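Local coordinates for carboxylic ester hydrolase (Aspergillus niger, PDB 7K4O), which is a tannin acyl hydrolase, a secreted fungal serine esterase that probably splits the ester bonds of gallic acid in tannins, at residues Ala180-Cys185 / Asp201-Ala206; Asp272-Thr277 / Val305-Ile310; Arg319-Ser324 / Asp547-Pro552. All blocks are in the same frame, centred on the assembly; numbering follows the deposited sequence.

The three contacts follow one another along the chain without interleaving. Interaction 1 lies in the central sheet, between parallel strands 179-185 and 205-209, and leads toward Ser186 in the gallate pocket. Interaction 2 and the segment 319-324 of interaction 3 belong to the long insertion between strands 205-209 and 410-416, probably the lid typical of this family; segment 547-552 comes back to it from the C-terminal tail. Centres of interactions 1 and 2 are 39 Å apart, on opposite sides of the chain's centre. Interactions 2 and 3, 21 Å apart, touch where Ile309 O meets Ser324 CB at 3.1 Å. Thus interaction 1 sits in the catalytic core, and interactions 2 and 3 adjoin at the insertion.

Interaction 1 (Ala180-Cys185 / Asp201-Ala206); sequences AYYQGC and DEWDGA
Four N-H...O hydrogen bonds tie the start of strand 179-185 to the loop that becomes strand 205-209. Ala180 O takes two of them in its carbonyl plane, a short one from Asp204 N at 2.7 Å and a longer one from Gly205 N at 3.3 Å. On the same edge of the strand, Ala180 N donates to Asp204 OD2 at 2.9 Å, which accepts with its anti lone pair, so the Asp204 side chain continues the parallel pairing past the point where the backbone of 201-204 has left the sheet. One step on, Tyr182 N reaches Gly205 O at 3.1 Å.

Above this backbone frame lie two aromatic side chains, side by side and pointing the same way. The backbone puts Tyr182 CB over the Trp203 six-membered ring, 3.3 Å from the centroid and only 7° off the normal: a CH-pi contact. With CG anti to the backbone N (chi1 179°), the tyrosine ring lies alongside the indole, nearly parallel (22°) but slid apart, centroids 4.8 Å away, so the rings barely overlap. The opposite indole face is met by Glu202 OE2, which is itself held by Ser159 OG. Ala180 CB sits at the indole edge. A second shell fixes the polar ends: Lys177 forms a salt bridge with Asp204 OD1, and Tyr182 OH bonds to Gly188 O.

The contact joins the two parallel strands of a beta-alpha-beta unit around helix 187-196; the turn after strand 179-185 probably forms the nucleophile elbow at Ser186. Tyr182 and Trp203 pack against helix 187-196, on Glu191 and Gln195; Tyr181 projects from the other face of the sheet onto helix 481-491, where its OH bonds to Glu490, and strand 89-93 flanks strand 179-185.

Interaction 2 (Asp272-Thr277 / Val305-Ile310); sequences DFDIST and VAKTII
An Asx turn just beyond helix 266-272 is clamped here to the outer side of helix 300-310. Asp274 OD1 accepts Ser276 N at 2.8 Å, and the same oxygen receives Lys307 NZ in a salt bridge of 2.9 Å. Both donors come in from above the carboxylate plane, Lys307 NZ by 31°. Asp274 reaches this position with CG anti to its backbone N (chi1 -173°). Beside it, Ser276 OG takes a further bond from Lys307 NZ at 3.1 Å, so two oxygens of the turn share the ammonium group. Lys307 arrives fully extended beyond CG.

Under that polar bridge, Ile275 slides past the aliphatic part of Lys307 in the opposite direction. Its CG1 takes the crowded position between backbone N and carbonyl carbon (chi1 64°), and the CD1 tip touches both Lys307 CG and Ala306 CB at 3.7 Å. Ile303, one turn earlier on helix 300-310, touches Ile275 and Ser276 as well, and Thr248 of helix 238-252 also packs on Ile275. Within the turn, Asp274 O accepts from both Thr277 N and Thr277 OG1, which steadies the short 3-10 segment that follows.

At this surface site, a charge pair lies over a small apolar patch: the turn presets Asp274 OD1 for the lysine, and the ammonium and the Ser276 N-H, both donating to that oxygen, would favour the ionised carboxylate.

Interaction 3 (Arg319-Ser324 / Asp547-Pro552); sequences RRVYFS and DAVPMP
Arg320 NH1 is gripped by two carbonyl oxygens: Tyr322 O, on a lone pair and close to the guanidinium plane, at 2.9 Å, and Asn311 O through a weak bond. A bend at chi3 (-81°) folds the arginine back along its own loop to reach Tyr322 O.

The peptide groups of Arg320 do the joining to the tail. Arg320 N donates to Asp547 OD1 at 2.9 Å, meeting it from above the carboxylate plane, while Arg320 O accepts Ala548 N at 3.0 Å, that donor standing 45° above the carbonyl plane. Asp547 holds CG in the crowded position between its backbone N and carbonyl carbon (chi1 65°). Its OD2 lies against Arg319 CG at 3.6 Å, yet the two charges do not pair: the guanidinium of Arg319 turns instead to Asp315 in a salt bridge.

Ala548 CB is the apolar centre, touching Arg319 CB at 3.7 Å and Val321 CG2 at 3.6 Å. Next along the tail, Val549 CG2 meets Val321 CG1 at 4.2 Å, the two valines crossing at about a right angle. Val321 O is buried here without a partner in the model.

This is plain loop-to-tail packing. Helix 376-390 backs it, with Lys380 against Val321 and Ala548 and Met383 against Val321, while Val549 rests on Phe217 of helix 215-221 and Phe323 leads off toward helix 425-438.

Interaction 1 (Ala180-Cys185 / Asp201-Ala206)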
ATOM      1  N   ALA A 180       7.132 -12.163 -15.186  1.00 19.72           N
ATOM      2  CA  ALA A 180       7.511 -10.897 -14.529  1.00 19.45           C
ATOM      3  C   ALA A 180       6.414 -10.518 -13.539  1.00 19.47           C
ATOM      4  O   ALA A 180       5.205 -10.563 -13.874  1.00 20.08           O
ATOM      5  CB  ALA A 180       7.729  -9.822 -15.586  1.00 19.68           C
ATOM      6  N   TYR A 181       6.853 -10.112 -12.354  1.00 18.78           N
ATOM      7  CA  TYR A 181       5.970  -9.844 -11.206  1.00 18.84           C
ATOM      8  C   TYR A 181       6.346  -8.515 -10.560  1.00 18.67           C
ATOM      9  O   TYR A 181       7.450  -8.011 -10.737  1.00 19.05           O
ATOM     10  CB  TYR A 181       6.107 -10.979 -10.199  1.00 19.52           C
ATOM     11  CG  TYR A 181       5.777 -12.349 -10.747  1.00 19.65           C
ATOM     12  CD1 TYR A 181       4.465 -12.726 -10.877  1.00 21.72           C
ATOM     13  CD2 TYR A 181       6.761 -13.241 -11.155  1.00 21.63           C
ATOM     14  CE1 TYR A 181       4.110 -13.966 -11.382  1.00 22.43           C
ATOM     15  CE2 TYR A 181       6.416 -14.484 -11.659  1.00 19.20           C
ATOM     16  CZ  TYR A 181       5.097 -14.860 -11.727  1.00 21.67           C
ATOM     17  OH  TYR A 181       4.763 -16.101 -12.191  1.00 22.28           O
ATOM     18  N   TYR A 182       5.411  -8.006  -9.780  1.00 18.16           N
ATOM     19  CA  TYR A 182       5.607  -6.872  -8.865  1.00 18.67           C
ATOM     20  C   TYR A 182       5.103  -7.289  -7.487  1.00 17.93           C
ATOM     21  O   TYR A 182       4.095  -7.982  -7.365  1.00 19.20           O
ATOM     22  CB  TYR A 182       4.841  -5.615  -9.309  1.00 18.51           C
ATOM     23  CG  TYR A 182       5.042  -4.469  -8.349  1.00 18.54           C
ATOM     24  CD1 TYR A 182       6.216  -3.759  -8.401  1.00 19.47           C
ATOM     25  CD2 TYR A 182       4.131  -4.166  -7.347  1.00 20.64           C
ATOM     26  CE1 TYR A 182       6.478  -2.728  -7.511  1.00 19.88           C
ATOM     27  CE2 TYR A 182       4.370  -3.124  -6.463  1.00 20.13           C
ATOM     28  CZ  TYR A 182       5.543  -2.408  -6.550  1.00 20.37           C
ATOM     29  OH  TYR A 182       5.853  -1.397  -5.658  1.00 21.94           O
ATOM     30  N   GLN A 183       5.776  -6.792  -6.465  1.00 19.45           N
ATOM     31  CA  GLN A 183       5.311  -6.977  -5.057  1.00 20.02           C
ATOM     32  C   GLN A 183       5.599  -5.708  -4.250  1.00 18.21           C
ATOM     33  O   GLN A 183       6.765  -5.316  -4.126  1.00 20.83           O
ATOM     34  CB  GLN A 183       5.905  -8.231  -4.408  1.00 21.34           C
ATOM     35  CG  GLN A 183       5.373  -8.494  -3.000  1.00 20.07           C
ATOM     36  CD  GLN A 183       5.918  -9.789  -2.415  1.00 20.73           C
ATOM     37  OE1 GLN A 183       7.042 -10.173  -2.723  1.00 21.58           O
ATOM     38  NE2 GLN A 183       5.076 -10.468  -1.616  1.00 22.93           N
ATOM     39  N   GLY A 184       4.551  -5.101  -3.711  1.00 19.22           N
ATOM     40  CA  GLY A 184       4.754  -3.913  -2.882  1.00 20.21           C
ATOM     41  C   GLY A 184       3.521  -3.555  -2.086  1.00 22.16           C
ATOM     42  O   GLY A 184       2.429  -4.096  -2.352  1.00 24.43           O
ATOM     43  N   CYS A 185       3.670  -2.641  -1.115  1.00 22.65           N
ATOM     44  CA  CYS A 185       2.558  -2.276  -0.200  1.00 23.07           C
ATOM     45  C   CYS A 185       2.645  -0.749   0.052  1.00 22.81           C
ATOM     46  O   CYS A 185       3.731  -0.183   0.095  1.00 22.56           O
ATOM     47  CB  CYS A 185       2.654  -3.077   1.115  1.00 30.30           C
ATOM     48  SG  CYS A 185       1.087  -3.267   2.038  0.81 35.66           S
ATOM     49  N   ASP A 201       1.807  -5.150 -20.717  1.00 24.26           N
ATOM     50  CA  ASP A 201       2.642  -6.378 -20.664  1.00 29.17           C
ATOM     51  C   ASP A 201       3.940  -6.175 -19.885  1.00 25.93           C
ATOM     52  O   ASP A 201       4.808  -7.056 -19.995  1.00 26.84           O
ATOM     53  CB  ASP A 201       2.925  -6.898 -22.061  1.00 39.34           C
ATOM     54  CG  ASP A 201       3.442  -5.825 -22.972  1.00 47.94           C
ATOM     55  OD1 ASP A 201       4.294  -5.026 -22.522  1.00 50.53           O
ATOM     56  OD2 ASP A 201       2.884  -5.714 -24.091  1.00 75.11           O
ATOM     57  N   GLU A 202       4.046  -5.179 -19.017  1.00 22.84           N
ATOM     58  CA  GLU A 202       5.244  -5.025 -18.181  1.00 21.92           C
ATOM     59  C   GLU A 202       5.341  -6.219 -17.210  1.00 21.56           C
ATOM     60  O   GLU A 202       6.438  -6.773 -17.043  1.00 21.60           O
ATOM     61  CB  GLU A 202       5.143  -3.691 -17.447  1.00 20.98           C
ATOM     62  CG  GLU A 202       6.274  -3.432 -16.485  1.00 22.50           C
ATOM     63  CD  GLU A 202       6.283  -2.017 -15.896  1.00 24.45           C
ATOM     64  OE1 GLU A 202       5.759  -1.150 -16.563  1.00 29.50           O
ATOM     65  OE2 GLU A 202       6.900  -1.826 -14.864  1.00 25.83           O
ATOM     66  N   TRP A 203       4.238  -6.584 -16.574  1.00 20.22           N
ATOM     67  CA  TRP A 203       4.190  -7.692 -15.606  1.00 21.43           C
ATOM     68  C   TRP A 203       3.078  -8.664 -15.955  1.00 20.01           C
ATOM     69  O   TRP A 203       1.959  -8.241 -16.339  1.00 21.33           O
ATOM     70  CB  TRP A 203       4.003  -7.204 -14.178  1.00 21.09           C
ATOM     71  CG  TRP A 203       5.030  -6.231 -13.700  1.00 20.30           C
ATOM     72  CD1 TRP A 203       6.379  -6.229 -13.904  1.00 19.61           C
ATOM     73  CD2 TRP A 203       4.745  -5.057 -12.928  1.00 17.30           C
ATOM     74  NE1 TRP A 203       6.959  -5.152 -13.253  1.00 19.22           N
ATOM     75  CE2 TRP A 203       5.972  -4.414 -12.684  1.00 18.99           C
ATOM     76  CE3 TRP A 203       3.577  -4.500 -12.393  1.00 18.92           C
ATOM     77  CZ2 TRP A 203       6.078  -3.261 -11.903  1.00 19.58           C
ATOM     78  CZ3 TRP A 203       3.680  -3.361 -11.627  1.00 18.32           C
ATOM     79  CH2 TRP A 203       4.906  -2.757 -11.373  1.00 18.71           C
ATOM     80  N   ASP A 204       3.322  -9.933 -15.677  1.00 19.22           N
ATOM     81  CA  ASP A 204       2.313 -11.006 -15.729  1.00 20.68           C
ATOM     82  C   ASP A 204       1.451 -11.003 -14.482  1.00 19.71           C
ATOM     83  O   ASP A 204       0.274 -11.446 -14.559  1.00 20.66           O
ATOM     84  CB  ASP A 204       2.997 -12.369 -15.907  1.00 20.71           C
ATOM     85  CG  ASP A 204       3.788 -12.399 -17.218  1.00 24.28           C
ATOM     86  OD1 ASP A 204       3.151 -12.268 -18.306  1.00 29.66           O
ATOM     87  OD2 ASP A 204       5.051 -12.389 -17.197  1.00 23.28           O
ATOM     88  N   GLY A 205       1.993 -10.586 -13.336  1.00 19.93           N
ATOM     89  CA  GLY A 205       1.224 -10.608 -12.084  1.00 20.19           C
ATOM     90  C   GLY A 205       1.686  -9.486 -11.186  1.00 19.90           C
ATOM     91  O   GLY A 205       2.893  -9.253 -11.071  1.00 21.58           O
ATOM     92  N   ALA A 206       0.752  -8.774 -10.557  1.00 19.51           N
ATOM     93  CA  ALA A 206       1.098  -7.711  -9.592  1.00 19.52           C
ATOM     94  C   ALA A 206       0.466  -8.053  -8.239  1.00 19.46           C
ATOM     95  O   ALA A 206      -0.722  -8.391  -8.189  1.00 21.58           O
ATOM     96  CB  ALA A 206       0.592  -6.374 -10.079  1.00 21.17           C
TER

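Interaction 2 (Asp272-Thr277 / Val305-Ile310)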
ATOM      1  N   ASP A 272     -23.691  -2.114  12.947  1.00 37.06           N
ATOM      2  CA  ASP A 272     -24.493  -2.623  14.086  1.00 40.11           C
ATOM      3  C   ASP A 272     -23.985  -2.156  15.447  1.00 40.75           C
ATOM      4  O   ASP A 272     -24.710  -2.423  16.396  1.00 45.54           O
ATOM      5  CB  ASP A 272     -24.566  -4.148  14.047  1.00 38.73           C
ATOM      6  CG  ASP A 272     -25.346  -4.657  12.859  1.00 39.25           C
ATOM      7  OD1 ASP A 272     -26.162  -3.898  12.314  1.00 40.84           O
ATOM      8  OD2 ASP A 272     -25.112  -5.819  12.458  1.00 44.36           O
ATOM      9  N   PHE A 273     -22.807  -1.562  15.598  1.00 38.64           N
ATOM     10  CA  PHE A 273     -22.294  -1.165  16.922  1.00 36.91           C
ATOM     11  C   PHE A 273     -22.292   0.349  17.089  1.00 47.03           C
ATOM     12  O   PHE A 273     -21.686   1.072  16.258  1.00 43.13           O
ATOM     13  CB  PHE A 273     -20.905  -1.716  17.152  1.00 40.13           C
ATOM     14  CG  PHE A 273     -20.353  -1.324  18.489  1.00 36.96           C
ATOM     15  CD1 PHE A 273     -21.020  -1.704  19.659  1.00 41.77           C
ATOM     16  CD2 PHE A 273     -19.196  -0.579  18.608  1.00 37.04           C
ATOM     17  CE1 PHE A 273     -20.512  -1.351  20.902  1.00 37.98           C
ATOM     18  CE2 PHE A 273     -18.699  -0.218  19.849  1.00 38.81           C
ATOM     19  CZ  PHE A 273     -19.364  -0.602  21.001  1.00 40.09           C
ATOM     20  N   ASP A 274     -22.935   0.830  18.163  1.00 40.38           N
ATOM     21  CA  ASP A 274     -22.990   2.273  18.496  1.00 39.56           C
ATOM     22  C   ASP A 274     -21.981   2.559  19.582  1.00 37.18           C
ATOM     23  O   ASP A 274     -22.175   2.057  20.721  1.00 42.42           O
ATOM     24  CB  ASP A 274     -24.390   2.656  18.965  1.00 44.58           C
ATOM     25  CG  ASP A 274     -24.576   4.154  19.174  1.00 44.56           C
ATOM     26  OD1 ASP A 274     -23.579   4.873  19.324  1.00 39.42           O
ATOM     27  OD2 ASP A 274     -25.740   4.574  19.207  1.00 54.50           O
ATOM     28  N   ILE A 275     -20.958   3.362  19.301  1.00 33.94           N
ATOM     29  CA  ILE A 275     -19.870   3.585  20.277  1.00 35.11           C
ATOM     30  C   ILE A 275     -20.376   4.493  21.418  1.00 37.10           C
ATOM     31  O   ILE A 275     -19.624   4.640  22.393  1.00 38.52           O
ATOM     32  CB  ILE A 275     -18.586   4.161  19.641  1.00 39.59           C
ATOM     33  CG1 ILE A 275     -18.791   5.556  19.052  1.00 38.40           C
ATOM     34  CG2 ILE A 275     -18.005   3.184  18.613  1.00 40.56           C
ATOM     35  CD1 ILE A 275     -17.506   6.221  18.678  1.00 38.97           C
ATOM     36  N   SER A 276     -21.562   5.081  21.300  1.00 39.66           N
ATOM     37  CA  SER A 276     -22.181   5.839  22.443  1.00 46.02           C
ATOM     38  C   SER A 276     -22.285   4.945  23.699  1.00 47.47           C
ATOM     39  O   SER A 276     -22.213   5.494  24.815  1.00 43.48           O
ATOM     40  CB  SER A 276     -23.514   6.396  22.066  1.00 42.88           C
ATOM     41  OG  SER A 276     -23.333   7.582  21.310  1.00 48.88           O
ATOM     42  N   THR A 277     -22.359   3.621  23.531  1.00 44.67           N
ATOM     43  CA  THR A 277     -22.401   2.639  24.648  1.00 43.96           C
ATOM     44  C   THR A 277     -21.102   2.663  25.441  1.00 44.21           C
ATOM     45  O   THR A 277     -21.068   2.083  26.551  1.00 44.26           O
ATOM     46  CB  THR A 277     -22.679   1.230  24.135  1.00 42.48           C
ATOM     47  OG1 THR A 277     -21.588   0.846  23.291  1.00 50.12           O
ATOM     48  CG2 THR A 277     -23.992   1.156  23.392  1.00 48.97           C
ATOM     49  N   VAL A 305     -16.228  13.244  18.676  1.00 35.88           N
ATOM     50  CA  VAL A 305     -15.039  13.348  17.798  1.00 36.70           C
ATOM     51  C   VAL A 305     -14.881  11.999  17.077  1.00 41.30           C
ATOM     52  O   VAL A 305     -14.743  12.001  15.827  1.00 35.94           O
ATOM     53  CB  VAL A 305     -13.779  13.741  18.562  1.00 37.00           C
ATOM     54  CG1 VAL A 305     -12.522  13.464  17.743  1.00 37.87           C
ATOM     55  CG2 VAL A 305     -13.852  15.214  18.961  1.00 35.12           C
ATOM     56  N   ALA A 306     -14.958  10.890  17.805  1.00 35.96           N
ATOM     57  CA  ALA A 306     -14.664   9.568  17.215  1.00 36.97           C
ATOM     58  C   ALA A 306     -15.715   9.287  16.160  1.00 35.29           C
ATOM     59  O   ALA A 306     -15.368   8.773  15.079  1.00 30.80           O
ATOM     60  CB  ALA A 306     -14.605   8.469  18.245  1.00 36.78           C
ATOM     61  N   LYS A 307     -16.987   9.541  16.455  1.00 31.04           N
ATOM     62  CA  LYS A 307     -18.056   9.213  15.509  1.00 31.25           C
ATOM     63  C   LYS A 307     -17.870  10.073  14.262  1.00 31.28           C
ATOM     64  O   LYS A 307     -18.243   9.619  13.163  1.00 33.32           O
ATOM     65  CB  LYS A 307     -19.452   9.475  16.071  1.00 33.47           C
ATOM     66  CG  LYS A 307     -19.973   8.406  17.006  1.00 39.03           C
ATOM     67  CD  LYS A 307     -21.447   8.600  17.246  1.00 43.97           C
ATOM     68  CE  LYS A 307     -21.980   7.513  18.144  1.00 44.25           C
ATOM     69  NZ  LYS A 307     -23.448   7.605  18.247  1.00 46.27           N
ATOM     70  N   THR A 308     -17.459  11.311  14.445  1.00 29.95           N
ATOM     71  CA  THR A 308     -17.327  12.265  13.317  1.00 29.03           C
ATOM     72  C   THR A 308     -16.177  11.779  12.400  1.00 29.87           C
ATOM     73  O   THR A 308     -16.347  11.839  11.181  1.00 31.03           O
ATOM     74  CB  THR A 308     -17.158  13.701  13.831  1.00 31.79           C
ATOM     75  OG1 THR A 308     -18.325  13.990  14.629  1.00 31.99           O
ATOM     76  CG2 THR A 308     -17.062  14.676  12.688  1.00 30.77           C
ATOM     77  N   ILE A 309     -15.071  11.352  12.985  1.00 31.42           N
ATOM     78  CA  ILE A 309     -13.890  10.817  12.236  1.00 28.30           C
ATOM     79  C   ILE A 309     -14.359   9.593  11.465  1.00 31.82           C
ATOM     80  O   ILE A 309     -14.195   9.523  10.231  1.00 32.40           O
ATOM     81  CB  ILE A 309     -12.725  10.514  13.162  1.00 30.39           C
ATOM     82  CG1 ILE A 309     -12.134  11.801  13.723  1.00 30.26           C
ATOM     83  CG2 ILE A 309     -11.665   9.687  12.427  1.00 30.11           C
ATOM     84  CD1 ILE A 309     -11.153  11.612  14.851  1.00 30.84           C
ATOM     85  N   ILE A 310     -14.963   8.641  12.161  1.00 30.83           N
ATOM     86  CA  ILE A 310     -15.424   7.392  11.491  1.00 31.96           C
ATOM     87  C   ILE A 310     -16.380   7.702  10.350  1.00 32.06           C
ATOM     88  O   ILE A 310     -16.348   6.994   9.333  1.00 30.28           O
ATOM     89  CB  ILE A 310     -15.968   6.399  12.531  1.00 31.35           C
ATOM     90  CG1 ILE A 310     -14.783   5.917  13.359  1.00 35.39           C
ATOM     91  CG2 ILE A 310     -16.740   5.251  11.898  1.00 34.18           C
ATOM     92  CD1 ILE A 310     -15.145   5.116  14.570  1.00 43.72           C
TER

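Interaction 3 (Arg319-Ser324 / Asp547-Pro552)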
ATOM      1  N   ARG A 319     -22.699  17.105   2.504  1.00 32.00           N
ATOM      2  CA  ARG A 319     -22.476  16.173   1.373  1.00 31.88           C
ATOM      3  C   ARG A 319     -21.163  15.436   1.619  1.00 28.26           C
ATOM      4  O   ARG A 319     -20.188  16.046   2.073  1.00 28.58           O
ATOM      5  CB  ARG A 319     -22.439  16.929   0.047  1.00 34.45           C
ATOM      6  CG  ARG A 319     -23.761  17.609  -0.330  1.00 36.81           C
ATOM      7  CD  ARG A 319     -23.568  18.480  -1.570  1.00 36.19           C
ATOM      8  NE  ARG A 319     -22.639  19.590  -1.266  1.00 38.89           N
ATOM      9  CZ  ARG A 319     -22.651  20.811  -1.840  1.00 42.50           C
ATOM     10  NH1 ARG A 319     -23.491  21.108  -2.819  1.00 43.75           N
ATOM     11  NH2 ARG A 319     -21.804  21.739  -1.433  1.00 45.72           N
ATOM     12  N   ARG A 320     -21.147  14.146   1.276  1.00 28.89           N
ATOM     13  CA  ARG A 320     -19.956  13.307   1.553  1.00 27.98           C
ATOM     14  C   ARG A 320     -18.858  13.590   0.519  1.00 23.54           C
ATOM     15  O   ARG A 320     -19.136  13.484  -0.685  1.00 25.97           O
ATOM     16  CB  ARG A 320     -20.301  11.823   1.512  1.00 27.53           C
ATOM     17  CG  ARG A 320     -19.097  10.969   1.920  1.00 27.12           C
ATOM     18  CD  ARG A 320     -19.406   9.490   1.951  1.00 27.94           C
ATOM     19  NE  ARG A 320     -20.073   9.044   3.163  1.00 26.38           N
ATOM     20  CZ  ARG A 320     -19.485   8.694   4.282  1.00 29.28           C
ATOM     21  NH1 ARG A 320     -18.177   8.821   4.444  1.00 27.52           N
ATOM     22  NH2 ARG A 320     -20.246   8.233   5.282  1.00 30.07           N
ATOM     23  N   VAL A 321     -17.675  13.863   1.018  1.00 27.21           N
ATOM     24  CA  VAL A 321     -16.457  14.086   0.193  1.00 26.23           C
ATOM     25  C   VAL A 321     -15.624  12.799   0.117  1.00 26.72           C
ATOM     26  O   VAL A 321     -15.115  12.503  -0.989  1.00 26.56           O
ATOM     27  CB  VAL A 321     -15.617  15.231   0.750  1.00 27.57           C
ATOM     28  CG1 VAL A 321     -14.518  15.577  -0.239  1.00 28.75           C
ATOM     29  CG2 VAL A 321     -16.477  16.466   1.082  1.00 29.34           C
ATOM     30  N   TYR A 322     -15.429  12.121   1.235  1.00 25.93           N
ATOM     31  CA  TYR A 322     -14.622  10.882   1.238  1.00 23.40           C
ATOM     32  C   TYR A 322     -15.118  10.002   2.389  1.00 28.39           C
ATOM     33  O   TYR A 322     -16.161  10.275   2.985  1.00 28.10           O
ATOM     34  CB  TYR A 322     -13.126  11.221   1.262  1.00 24.91           C
ATOM     35  CG  TYR A 322     -12.213  10.134   0.691  1.00 21.71           C
ATOM     36  CD1 TYR A 322     -12.535   9.509  -0.495  1.00 24.09           C
ATOM     37  CD2 TYR A 322     -11.068   9.728   1.362  1.00 23.85           C
ATOM     38  CE1 TYR A 322     -11.742   8.477  -1.003  1.00 23.98           C
ATOM     39  CE2 TYR A 322     -10.226   8.748   0.826  1.00 24.57           C
ATOM     40  CZ  TYR A 322     -10.574   8.141  -0.362  1.00 22.97           C
ATOM     41  OH  TYR A 322      -9.770   7.111  -0.834  1.00 23.45           O
ATOM     42  N   PHE A 323     -14.350   8.984   2.709  1.00 26.65           N
ATOM     43  CA  PHE A 323     -14.603   8.016   3.801  1.00 25.31           C
ATOM     44  C   PHE A 323     -13.332   7.893   4.576  1.00 30.88           C
ATOM     45  O   PHE A 323     -12.255   8.351   4.163  1.00 35.30           O
ATOM     46  CB  PHE A 323     -15.167   6.702   3.258  1.00 28.75           C
ATOM     47  CG  PHE A 323     -14.501   6.239   1.980  1.00 26.76           C
ATOM     48  CD1 PHE A 323     -13.232   5.715   2.036  1.00 27.25           C
ATOM     49  CD2 PHE A 323     -15.126   6.377   0.767  1.00 26.61           C
ATOM     50  CE1 PHE A 323     -12.579   5.370   0.867  1.00 26.65           C
ATOM     51  CE2 PHE A 323     -14.501   5.963  -0.398  1.00 28.47           C
ATOM     52  CZ  PHE A 323     -13.226   5.484  -0.328  1.00 23.62           C
ATOM     53  N   SER A 324     -13.471   7.317   5.748  1.00 26.34           N
ATOM     54  CA  SER A 324     -12.368   7.210   6.701  1.00 25.44           C
ATOM     55  C   SER A 324     -12.099   5.732   7.002  1.00 23.66           C
ATOM     56  O   SER A 324     -12.717   4.841   6.371  1.00 26.68           O
ATOM     57  CB  SER A 324     -12.678   8.009   7.960  1.00 27.07           C
ATOM     58  OG  SER A 324     -11.534   8.145   8.764  1.00 28.34           O
ATOM     59  N   ASP A 547     -21.214  12.531  -2.974  1.00 31.33           N
ATOM     60  CA  ASP A 547     -22.091  13.515  -3.645  1.00 29.52           C
ATOM     61  C   ASP A 547     -21.603  14.962  -3.453  1.00 30.01           C
ATOM     62  O   ASP A 547     -22.147  15.828  -4.139  1.00 30.48           O
ATOM     63  CB  ASP A 547     -23.526  13.335  -3.140  1.00 32.98           C
ATOM     64  CG  ASP A 547     -23.700  13.640  -1.669  1.00 37.12           C
ATOM     65  OD1 ASP A 547     -22.901  13.197  -0.836  1.00 37.68           O
ATOM     66  OD2 ASP A 547     -24.707  14.299  -1.347  1.00 51.05           O
ATOM     67  N   ALA A 548     -20.580  15.238  -2.657  1.00 26.91           N
ATOM     68  CA  ALA A 548     -19.928  16.560  -2.602  1.00 26.75           C
ATOM     69  C   ALA A 548     -19.089  16.836  -3.860  1.00 27.25           C
ATOM     70  O   ALA A 548     -18.682  17.991  -4.064  1.00 26.25           O
ATOM     71  CB  ALA A 548     -19.088  16.696  -1.381  1.00 28.70           C
ATOM     72  N   VAL A 549     -18.718  15.797  -4.591  1.00 25.89           N
ATOM     73  CA  VAL A 549     -17.720  15.911  -5.677  1.00 25.65           C
ATOM     74  C   VAL A 549     -18.416  15.739  -7.006  1.00 24.78           C
ATOM     75  O   VAL A 549     -18.980  14.681  -7.278  1.00 27.04           O
ATOM     76  CB  VAL A 549     -16.577  14.903  -5.497  1.00 23.95           C
ATOM     77  CG1 VAL A 549     -15.605  15.073  -6.670  1.00 25.52           C
ATOM     78  CG2 VAL A 549     -15.888  15.091  -4.168  1.00 26.74           C
ATOM     79  N   PRO A 550     -18.510  16.782  -7.881  1.00 26.03           N
ATOM     80  CA  PRO A 550     -19.248  16.620  -9.137  1.00 25.92           C
ATOM     81  C   PRO A 550     -18.622  15.569 -10.086  1.00 25.09           C
ATOM     82  O   PRO A 550     -19.321  14.912 -10.772  1.00 28.21           O
ATOM     83  CB  PRO A 550     -19.260  18.035  -9.721  1.00 27.32           C
ATOM     84  CG  PRO A 550     -19.110  18.924  -8.534  1.00 27.29           C
ATOM     85  CD  PRO A 550     -18.181  18.200  -7.580  1.00 28.24           C
ATOM     86  N   MET A 551     -17.304  15.492 -10.084  1.00 26.51           N
ATOM     87  CA  MET A 551     -16.573  14.536 -10.967  1.00 27.26           C
ATOM     88  C   MET A 551     -16.773  13.138 -10.380  1.00 27.93           C
ATOM     89  O   MET A 551     -16.705  12.959  -9.163  1.00 26.96           O
ATOM     90  CB  MET A 551     -15.076  14.832 -10.954  1.00 29.22           C
ATOM     91  CG  MET A 551     -14.638  16.128 -11.630  1.00 30.64           C
ATOM     92  SD  MET A 551     -15.036  16.155 -13.356  1.00 31.12           S
ATOM     93  CE  MET A 551     -13.808  15.045 -14.095  1.00 26.86           C
ATOM     94  N   PRO A 552     -16.774  12.083 -11.218  1.00 29.92           N
ATOM     95  CA  PRO A 552     -16.592  10.721 -10.731  1.00 27.95           C
ATOM     96  C   PRO A 552     -15.226  10.628 -10.057  1.00 28.55           C
ATOM     97  O   PRO A 552     -14.196  11.094 -10.526  1.00 29.84           O
ATOM     98  CB  PRO A 552     -16.642   9.831 -11.996  1.00 29.89           C
ATOM     99  CG  PRO A 552     -17.284  10.708 -13.053  1.00 33.82           C
ATOM    100  CD  PRO A 552     -16.878  12.126 -12.692  1.00 30.81           C
TER